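Local coordinates for ORC1-type DNA replication protein 2 (Aeropyrum pernix, PDB 1W5T) that binds DNA and ATP as a Cdc6/Orc-type AAA+ ATPase and takes part in regulating DNA replication, at residues N96-N99 and L100-L104; L165-H168 and E169-S173; L230-D234 and T235-P239; E326-A330 and G331-Q335. All coordinates share one frame; numbering follows the deposited sequence.

Contact 1 of 4, residues N96-N99 and L100-L104; sequences NAPN and LYTIL
N99 and T102 meet one turn apart where the chain enters a helix, and hydrogen bonds do most of the work. N99 is the N-cap. Its chi1 of 42° sets CG between the backbone N and the carbonyl carbon, which folds the short amide back over the first turn so that OD1 takes the hydrogen of T102 N at 2.8 Å. The donor is tilted from the amide plane and the bond is bent, at 138°. Asparagine is well suited here, being just long enough for this. T102 OG1 also lies beside OD1, although their modelled separation is too short to trust. N99 O starts the helical series, accepting I103 N at 3.1 Å, with a weak second bond from T102 N.

Apolar contact comes from A97, whose CB rests on I103 CG1 at 3.6 Å and is approached by T102 CG2 at 4.0 Å. A small methyl fits this buried spot.

The capped helix 100-111 follows strand 87-93 of the AAA+ domain; L100 and L104 pack on helix 122-136, L100 also on helix 158-165, and I103 on the loop at I156.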
# COMPACT_ATOMS: atom_id res chain seq x y z
N ASN A 96 14.17 0.46 0.10
CA ASN A 96 15.36 1.28 -0.04
C ASN A 96 16.51 0.90 0.93
O ASN A 96 17.45 1.69 1.12
CB ASN A 96 14.99 2.78 0.11
CG ASN A 96 14.15 3.31 -1.08
OD1 ASN A 96 14.59 4.19 -1.81
ND2 ASN A 96 12.93 2.76 -1.25
N ALA A 97 16.44 -0.33 1.49
CA ALA A 97 17.31 -0.82 2.57
C ALA A 97 17.42 -2.36 2.71
O ALA A 97 16.61 -2.97 3.41
CB ALA A 97 16.83 -0.23 3.91
N PRO A 98 18.42 -2.98 2.07
CA PRO A 98 18.67 -4.44 2.19
C PRO A 98 18.73 -5.05 3.60
O PRO A 98 18.14 -6.11 3.78
CB PRO A 98 20.04 -4.64 1.51
CG PRO A 98 20.60 -3.23 1.36
CD PRO A 98 19.37 -2.36 1.14
N ASN A 99 19.42 -4.42 4.56
CA ASN A 99 19.66 -5.02 5.87
C ASN A 99 19.19 -4.12 7.02
O ASN A 99 18.89 -2.94 6.81
CB ASN A 99 21.15 -5.30 6.04
CG ASN A 99 22.01 -4.17 5.51
OD1 ASN A 99 21.69 -2.99 5.70
ND2 ASN A 99 23.11 -4.52 4.82
N LEU A 100 19.15 -4.68 8.23
CA LEU A 100 18.77 -3.96 9.42
C LEU A 100 19.78 -2.85 9.71
O LEU A 100 19.43 -1.77 10.22
CB LEU A 100 18.67 -4.90 10.62
CG LEU A 100 17.92 -4.39 11.87
CD1 LEU A 100 16.42 -4.17 11.63
CD2 LEU A 100 18.11 -5.34 13.05
N TYR A 101 21.05 -3.10 9.38
CA TYR A 101 22.07 -2.10 9.57
C TYR A 101 21.69 -0.83 8.78
O TYR A 101 21.86 0.28 9.29
CB TYR A 101 23.47 -2.62 9.19
CG TYR A 101 24.49 -1.49 9.17
CD1 TYR A 101 25.25 -1.19 10.30
CD2 TYR A 101 24.68 -0.71 8.02
CE1 TYR A 101 26.18 -0.12 10.27
CE2 TYR A 101 25.58 0.32 7.99
CZ TYR A 101 26.32 0.61 9.10
OH TYR A 101 27.22 1.65 9.03
N THR A 102 21.21 -1.00 7.55
CA THR A 102 20.86 0.14 6.71
C THR A 102 19.57 0.83 7.20
O THR A 102 19.54 2.03 7.29
CB THR A 102 20.76 -0.26 5.20
OG1 THR A 102 21.99 -0.84 4.77
CG2 THR A 102 20.64 0.97 4.29
N ILE A 103 18.55 0.05 7.53
CA ILE A 103 17.31 0.59 8.14
C ILE A 103 17.63 1.51 9.34
O ILE A 103 17.18 2.67 9.40
CB ILE A 103 16.32 -0.58 8.49
CG1 ILE A 103 15.71 -1.14 7.20
CG2 ILE A 103 15.21 -0.13 9.46
CD1 ILE A 103 15.36 -2.62 7.23
N LEU A 104 18.48 0.99 10.23
CA LEU A 104 18.90 1.71 11.41
C LEU A 104 19.68 2.99 11.14
O LEU A 104 19.46 4.02 11.80
CB LEU A 104 19.71 0.80 12.33
CG LEU A 104 18.90 -0.26 13.05
CD1 LEU A 104 19.87 -0.90 14.00
CD2 LEU A 104 17.70 0.25 13.78

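Contact 2 of 4, residues L165-H168 and E169-S173; sequences LRVH and EEIPS
E169 and R166 carry most of this contact and are joined by charge. The carboxylate of E169 comes over one face of the guanidinium of R166: OE1 stands 3.7 Å above the plane, over its centre, and OE2 is 3.3 Å from NH1. The two flat groups are turned 66° against each other and no N-H points at the oxygens, so the salt bridge is electrostatic without being a hydrogen bond. E169 runs out extended beyond CG (chi2 180°), while R166 bends at chi3 and brings its guanidinium across the acid. Long, flexible charged chains suit this partly open surface.

R166 is also the N-cap, and its carbonyl oxygen, R166 O, is gripped twice, by E170 N at 3.3 Å and by E169 N at 3.1 Å.

H168 has a different task. Its CB meets the E169 backbone, while its ring lies with one face over V167 CG1; NE2 bonds to I180 O, a use of the ring nitrogen that suits histidine here. V167 O in turn receives I171 N at 2.6 Å, closing the last turn before I171 leaves helical geometry.

The short helix 167-170 follows helix 158-165 almost directly. V167 and I171, branched and apolar, pack on helix 122-136, while H168 ties it to the start of strand 180-186 in the AAA+ core.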
# COMPACT_ATOMS: atom_id res chain seq x y z
N LEU A 165 11.57 -5.14 17.08
CA LEU A 165 10.16 -4.94 17.37
C LEU A 165 9.85 -5.27 18.82
O LEU A 165 8.79 -4.98 19.33
CB LEU A 165 9.28 -5.75 16.41
CG LEU A 165 8.79 -5.17 15.08
CD1 LEU A 165 9.26 -3.76 14.72
CD2 LEU A 165 9.18 -6.10 14.00
N ARG A 166 10.83 -5.87 19.49
CA ARG A 166 10.74 -6.08 20.94
C ARG A 166 11.90 -5.40 21.68
O ARG A 166 12.40 -5.91 22.69
CB ARG A 166 10.67 -7.58 21.25
CG ARG A 166 9.29 -8.18 20.96
CD ARG A 166 9.25 -9.68 20.79
NE ARG A 166 8.32 -10.30 21.74
CZ ARG A 166 8.70 -11.04 22.77
NH1 ARG A 166 10.00 -11.28 22.98
NH2 ARG A 166 7.79 -11.54 23.59
N VAL A 167 12.29 -4.23 21.18
CA VAL A 167 13.44 -3.48 21.67
C VAL A 167 13.49 -3.20 23.19
O VAL A 167 14.54 -3.35 23.82
CB VAL A 167 13.61 -2.17 20.86
CG1 VAL A 167 12.36 -1.30 21.00
CG2 VAL A 167 14.88 -1.42 21.28
N HIS A 168 12.37 -2.83 23.78
CA HIS A 168 12.32 -2.54 25.22
C HIS A 168 12.42 -3.74 26.18
O HIS A 168 12.53 -3.55 27.40
CB HIS A 168 11.10 -1.71 25.51
CG HIS A 168 10.94 -0.57 24.55
ND1 HIS A 168 11.91 0.40 24.39
CD2 HIS A 168 9.96 -0.27 23.67
CE1 HIS A 168 11.51 1.26 23.48
NE2 HIS A 168 10.33 0.89 23.03
N GLU A 169 12.36 -4.96 25.62
CA GLU A 169 12.62 -6.20 26.35
C GLU A 169 14.07 -6.61 26.16
O GLU A 169 14.65 -7.22 27.05
CB GLU A 169 11.73 -7.34 25.85
CG GLU A 169 10.24 -7.15 26.12
CD GLU A 169 9.40 -8.31 25.60
OE1 GLU A 169 8.30 -8.06 25.07
OE2 GLU A 169 9.84 -9.49 25.71
N GLU A 170 14.66 -6.27 25.01
CA GLU A 170 16.05 -6.63 24.72
C GLU A 170 17.02 -5.54 25.15
O GLU A 170 18.15 -5.84 25.57
CB GLU A 170 16.24 -6.89 23.22
CG GLU A 170 15.68 -8.22 22.73
CD GLU A 170 16.77 -9.17 22.23
OE1 GLU A 170 16.43 -10.31 21.84
OE2 GLU A 170 17.96 -8.79 22.20
N ILE A 171 16.62 -4.28 24.98
CA ILE A 171 17.49 -3.16 25.29
C ILE A 171 16.75 -2.20 26.19
O ILE A 171 16.13 -1.26 25.70
CB ILE A 171 17.98 -2.47 24.00
CG1 ILE A 171 18.59 -3.49 23.05
CG2 ILE A 171 19.00 -1.38 24.34
CD1 ILE A 171 18.82 -2.97 21.67
N PRO A 172 16.82 -2.44 27.51
CA PRO A 172 16.15 -1.57 28.50
C PRO A 172 16.83 -0.23 28.57
O PRO A 172 18.04 -0.17 28.36
CB PRO A 172 16.33 -2.34 29.82
CG PRO A 172 16.67 -3.76 29.39
CD PRO A 172 17.53 -3.56 28.15
N SER A 173 16.07 0.82 28.81
CA SER A 173 16.60 2.15 29.01
C SER A 173 17.17 2.29 30.44
O SER A 173 16.88 1.48 31.32
CB SER A 173 15.48 3.13 28.83
OG SER A 173 14.31 2.60 29.44

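Contact 3 of 4, residues L230-D234 and T235-P239; sequences LGLRD and TVWEP
L232, the first residue to leave helical geometry after helix 217-231, sends its branched end against V236: CD1 and CG1 are 3.9 Å apart, and the two side chains cross at about a right angle. Its CB lies 4.0 Å from W237 CD1. Leucine suits this buried position, which is also lined by F9 and F15 and by L266 and C270 of helix 259-275.

R233 opens a type I beta turn that ends at V236. Its carbonyl oxygen, R233 O, accepts V236 N at 3.1 Å. The same oxygen approaches the edge of the W237 indole, 3.7 Å from CD1. A chi1 of 67° swings the indole of W237 back over helix 217-231, onto E225, A228 and E229. The turn lies in the link between helices 217-231 and 239-249 of the ATPase lid, the helical domain that follows the AAA+ core in this family. The aliphatic start of R233 serves as packing surface, CB lying 4.1 Å from V236 CG2, while NH2 bonds to G7 O.

D234 takes the second position of the type I turn, an exposed place that suits a charged residue. Its CB touches T235 N, and its OD2 forms a salt bridge with K10 NZ.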
# COMPACT_ATOMS: atom_id res chain seq x y z
N LEU A 230 -6.93 23.52 -1.73
CA LEU A 230 -5.57 23.86 -1.32
C LEU A 230 -4.66 24.19 -2.50
O LEU A 230 -3.66 24.89 -2.34
CB LEU A 230 -4.96 22.67 -0.58
CG LEU A 230 -5.76 22.12 0.61
CD1 LEU A 230 -5.19 20.75 1.09
CD2 LEU A 230 -5.87 23.13 1.79
N GLY A 231 -4.96 23.65 -3.67
CA GLY A 231 -3.95 23.60 -4.70
C GLY A 231 -4.30 24.38 -5.94
O GLY A 231 -3.43 24.86 -6.65
N LEU A 232 -5.60 24.52 -6.20
CA LEU A 232 -6.08 25.22 -7.37
C LEU A 232 -6.63 26.59 -6.98
O LEU A 232 -7.10 26.80 -5.86
CB LEU A 232 -7.16 24.37 -8.08
CG LEU A 232 -6.78 22.98 -8.57
CD1 LEU A 232 -7.81 22.43 -9.54
CD2 LEU A 232 -5.35 22.95 -9.19
N ARG A 233 -6.58 27.53 -7.92
CA ARG A 233 -7.20 28.84 -7.72
C ARG A 233 -8.69 28.65 -7.75
O ARG A 233 -9.17 27.82 -8.49
CB ARG A 233 -6.76 29.78 -8.82
CG ARG A 233 -5.47 30.49 -8.52
CD ARG A 233 -5.34 31.84 -9.27
NE ARG A 233 -5.39 31.63 -10.71
CZ ARG A 233 -6.29 32.07 -11.59
NH1 ARG A 233 -7.31 32.87 -11.27
NH2 ARG A 233 -6.11 31.69 -12.85
N ASP A 234 -9.42 29.39 -6.93
CA ASP A 234 -10.83 29.13 -6.68
C ASP A 234 -11.74 29.22 -7.88
O ASP A 234 -12.85 28.68 -7.84
CB ASP A 234 -11.38 30.10 -5.63
CG ASP A 234 -10.60 30.05 -4.34
OD1 ASP A 234 -10.87 30.91 -3.44
OD2 ASP A 234 -9.71 29.20 -4.15
N THR A 235 -11.29 29.91 -8.92
CA THR A 235 -12.12 30.16 -10.12
C THR A 235 -11.98 29.03 -11.17
O THR A 235 -12.80 28.87 -12.09
CB THR A 235 -11.78 31.53 -10.73
OG1 THR A 235 -10.37 31.63 -10.96
CG2 THR A 235 -12.05 32.65 -9.71
N VAL A 236 -10.94 28.24 -10.96
CA VAL A 236 -10.45 27.30 -11.94
C VAL A 236 -11.33 26.06 -12.07
O VAL A 236 -11.39 25.46 -13.14
CB VAL A 236 -9.00 26.95 -11.56
CG1 VAL A 236 -8.65 25.50 -11.84
CG2 VAL A 236 -8.03 27.95 -12.21
N TRP A 237 -12.04 25.71 -11.01
CA TRP A 237 -12.72 24.41 -10.97
C TRP A 237 -14.14 24.48 -10.49
O TRP A 237 -14.54 25.39 -9.82
CB TRP A 237 -11.95 23.43 -10.09
CG TRP A 237 -11.97 23.80 -8.63
CD1 TRP A 237 -11.14 24.72 -8.00
CD2 TRP A 237 -12.84 23.30 -7.62
NE1 TRP A 237 -11.47 24.80 -6.66
CE2 TRP A 237 -12.50 23.93 -6.40
CE3 TRP A 237 -13.87 22.35 -7.61
CZ2 TRP A 237 -13.15 23.65 -5.17
CZ3 TRP A 237 -14.54 22.09 -6.37
CH2 TRP A 237 -14.17 22.74 -5.19
N GLU A 238 -14.88 23.44 -10.82
CA GLU A 238 -16.24 23.27 -10.46
C GLU A 238 -16.39 21.84 -9.94
O GLU A 238 -15.68 20.97 -10.44
CB GLU A 238 -17.02 23.36 -11.75
CG GLU A 238 -18.31 24.06 -11.67
CD GLU A 238 -18.23 25.51 -11.97
OE1 GLU A 238 -17.55 26.24 -11.18
OE2 GLU A 238 -18.91 25.89 -12.98
N PRO A 239 -17.30 21.59 -8.99
CA PRO A 239 -17.61 20.22 -8.55
C PRO A 239 -17.68 19.19 -9.66
O PRO A 239 -17.07 18.15 -9.47
CB PRO A 239 -19.00 20.38 -7.88
CG PRO A 239 -18.85 21.76 -7.19
CD PRO A 239 -18.11 22.59 -8.24

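Contact 4 of 4, residues E326-A330 and G331-Q335; sequences EWINA and GLLRQ
The flat amide of N329 lies beside the first turn of the helix and crosses the side chain of L332 obliquely. N329 is the N-cap residue, and its chi1 of 56° brings the amide alongside the helix start. A short polar chain suits this exposed entry. The other flat group, the guanidinium of R334, leads away from the contact: it makes cation-pi contacts with Y352 and Y355, a hydrogen bond from NH2 to R350 O and a salt bridge to E338.

The backbone here winds into a helix. N329 O accepts L333 N at 3.0 Å and A330 O accepts R334 N at the same distance.

Apolar packing covers the inner side. I328, with CG1 trans to its backbone N (chi1 -176°), stretches over the first turn, and its CG1 and CD1 each lie 3.8 Å from L332 CD1, the two chains crossing at about a right angle. I328 CD1 also comes within 4.3 Å of L333 CB. L333, buried, continues into the core against helices 308-322 and 352-364.

A short edge strand, hydrogen-bonded from I328 to F384 of strand 382-386 and passing straight into helix 330-345, is the strand-to-second-helix junction of the winged-helix fold.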
# COMPACT_ATOMS: atom_id res chain seq x y z
N GLU A 326 -18.80 -11.41 -19.10
CA GLU A 326 -18.25 -11.35 -17.74
C GLU A 326 -19.01 -12.33 -16.82
O GLU A 326 -20.24 -12.28 -16.71
CB GLU A 326 -18.27 -9.89 -17.23
CG GLU A 326 -18.40 -9.70 -15.72
CD GLU A 326 -19.16 -8.44 -15.35
OE1 GLU A 326 -20.32 -8.30 -15.80
OE2 GLU A 326 -18.61 -7.60 -14.59
N TRP A 327 -18.25 -13.23 -16.18
CA TRP A 327 -18.74 -14.37 -15.37
C TRP A 327 -18.77 -15.64 -16.21
O TRP A 327 -19.60 -15.74 -17.11
CB TRP A 327 -20.12 -14.16 -14.71
CG TRP A 327 -20.20 -13.14 -13.59
CD1 TRP A 327 -20.93 -11.99 -13.59
CD2 TRP A 327 -19.55 -13.20 -12.31
NE1 TRP A 327 -20.76 -11.31 -12.40
CE2 TRP A 327 -19.92 -12.03 -11.60
CE3 TRP A 327 -18.67 -14.10 -11.70
CZ2 TRP A 327 -19.44 -11.75 -10.31
CZ3 TRP A 327 -18.20 -13.83 -10.41
CH2 TRP A 327 -18.59 -12.66 -9.73
N ILE A 328 -17.86 -16.58 -15.92
CA ILE A 328 -17.78 -17.89 -16.57
C ILE A 328 -17.93 -19.02 -15.54
O ILE A 328 -17.33 -18.99 -14.47
CB ILE A 328 -16.48 -18.07 -17.43
CG1 ILE A 328 -16.49 -19.42 -18.18
CG2 ILE A 328 -15.21 -17.92 -16.58
CD1 ILE A 328 -15.29 -19.69 -19.06
N ASN A 329 -18.74 -20.02 -15.86
CA ASN A 329 -19.03 -21.04 -14.87
C ASN A 329 -17.94 -22.06 -14.79
O ASN A 329 -17.21 -22.27 -15.76
CB ASN A 329 -20.41 -21.69 -15.06
CG ASN A 329 -20.60 -22.29 -16.44
OD1 ASN A 329 -21.07 -21.61 -17.38
ND2 ASN A 329 -20.28 -23.57 -16.57
N ALA A 330 -17.83 -22.68 -13.61
CA ALA A 330 -16.80 -23.66 -13.30
C ALA A 330 -16.64 -24.71 -14.39
O ALA A 330 -15.50 -25.05 -14.78
CB ALA A 330 -17.11 -24.33 -11.99
N GLY A 331 -17.78 -25.22 -14.87
CA GLY A 331 -17.82 -26.28 -15.85
C GLY A 331 -17.12 -25.92 -17.13
O GLY A 331 -16.20 -26.60 -17.54
N LEU A 332 -17.59 -24.85 -17.77
CA LEU A 332 -16.97 -24.30 -18.98
C LEU A 332 -15.48 -23.94 -18.78
O LEU A 332 -14.63 -24.21 -19.65
CB LEU A 332 -17.74 -23.05 -19.44
CG LEU A 332 -18.15 -22.72 -20.89
CD1 LEU A 332 -18.11 -21.23 -21.16
CD2 LEU A 332 -17.41 -23.48 -22.00
N LEU A 333 -15.15 -23.32 -17.64
CA LEU A 333 -13.76 -22.95 -17.38
C LEU A 333 -12.85 -24.17 -17.48
O LEU A 333 -11.87 -24.15 -18.25
CB LEU A 333 -13.64 -22.22 -16.03
CG LEU A 333 -12.30 -21.57 -15.66
CD1 LEU A 333 -11.70 -20.70 -16.80
CD2 LEU A 333 -12.42 -20.77 -14.39
N ARG A 334 -13.20 -25.23 -16.74
CA ARG A 334 -12.51 -26.51 -16.77
C ARG A 334 -12.37 -27.04 -18.20
O ARG A 334 -11.27 -27.45 -18.62
CB ARG A 334 -13.24 -27.53 -15.88
CG ARG A 334 -12.51 -28.87 -15.67
CD ARG A 334 -11.02 -28.76 -15.28
NE ARG A 334 -10.29 -30.00 -15.58
CZ ARG A 334 -9.10 -30.34 -15.10
NH1 ARG A 334 -8.52 -31.48 -15.44
NH2 ARG A 334 -8.46 -29.54 -14.28
N GLN A 335 -13.48 -27.02 -18.95
CA GLN A 335 -13.48 -27.48 -20.35
C GLN A 335 -12.43 -26.73 -21.17
O GLN A 335 -11.53 -27.34 -21.76
CB GLN A 335 -14.85 -27.28 -20.98
CG GLN A 335 -15.40 -28.48 -21.70
CD GLN A 335 -16.90 -28.34 -21.95
OE1 GLN A 335 -17.39 -28.61 -23.07
NE2 GLN A 335 -17.64 -27.89 -20.92

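Overall arrangement
The four contacts follow one another along the chain and sample all three domains. Contacts 1 and 2 share the AAA+ core: their centres are 19 Å apart, their nearest atoms about 7 Å, and although they do not touch, helix 122-136 packs against both. Contact 3, in the lid, is 42 Å from contact 1 and 50 Å from contact 2 between centres. Without touching the nucleotide, it places the L232 side chain about 14 Å from the bound ATP analogue and about 7 Å from that of the ATP-binding R227. Contact 4, in the winged-helix domain, lies 47 to 54 Å from the other centres, across the chain's centre from contacts 1 and 2.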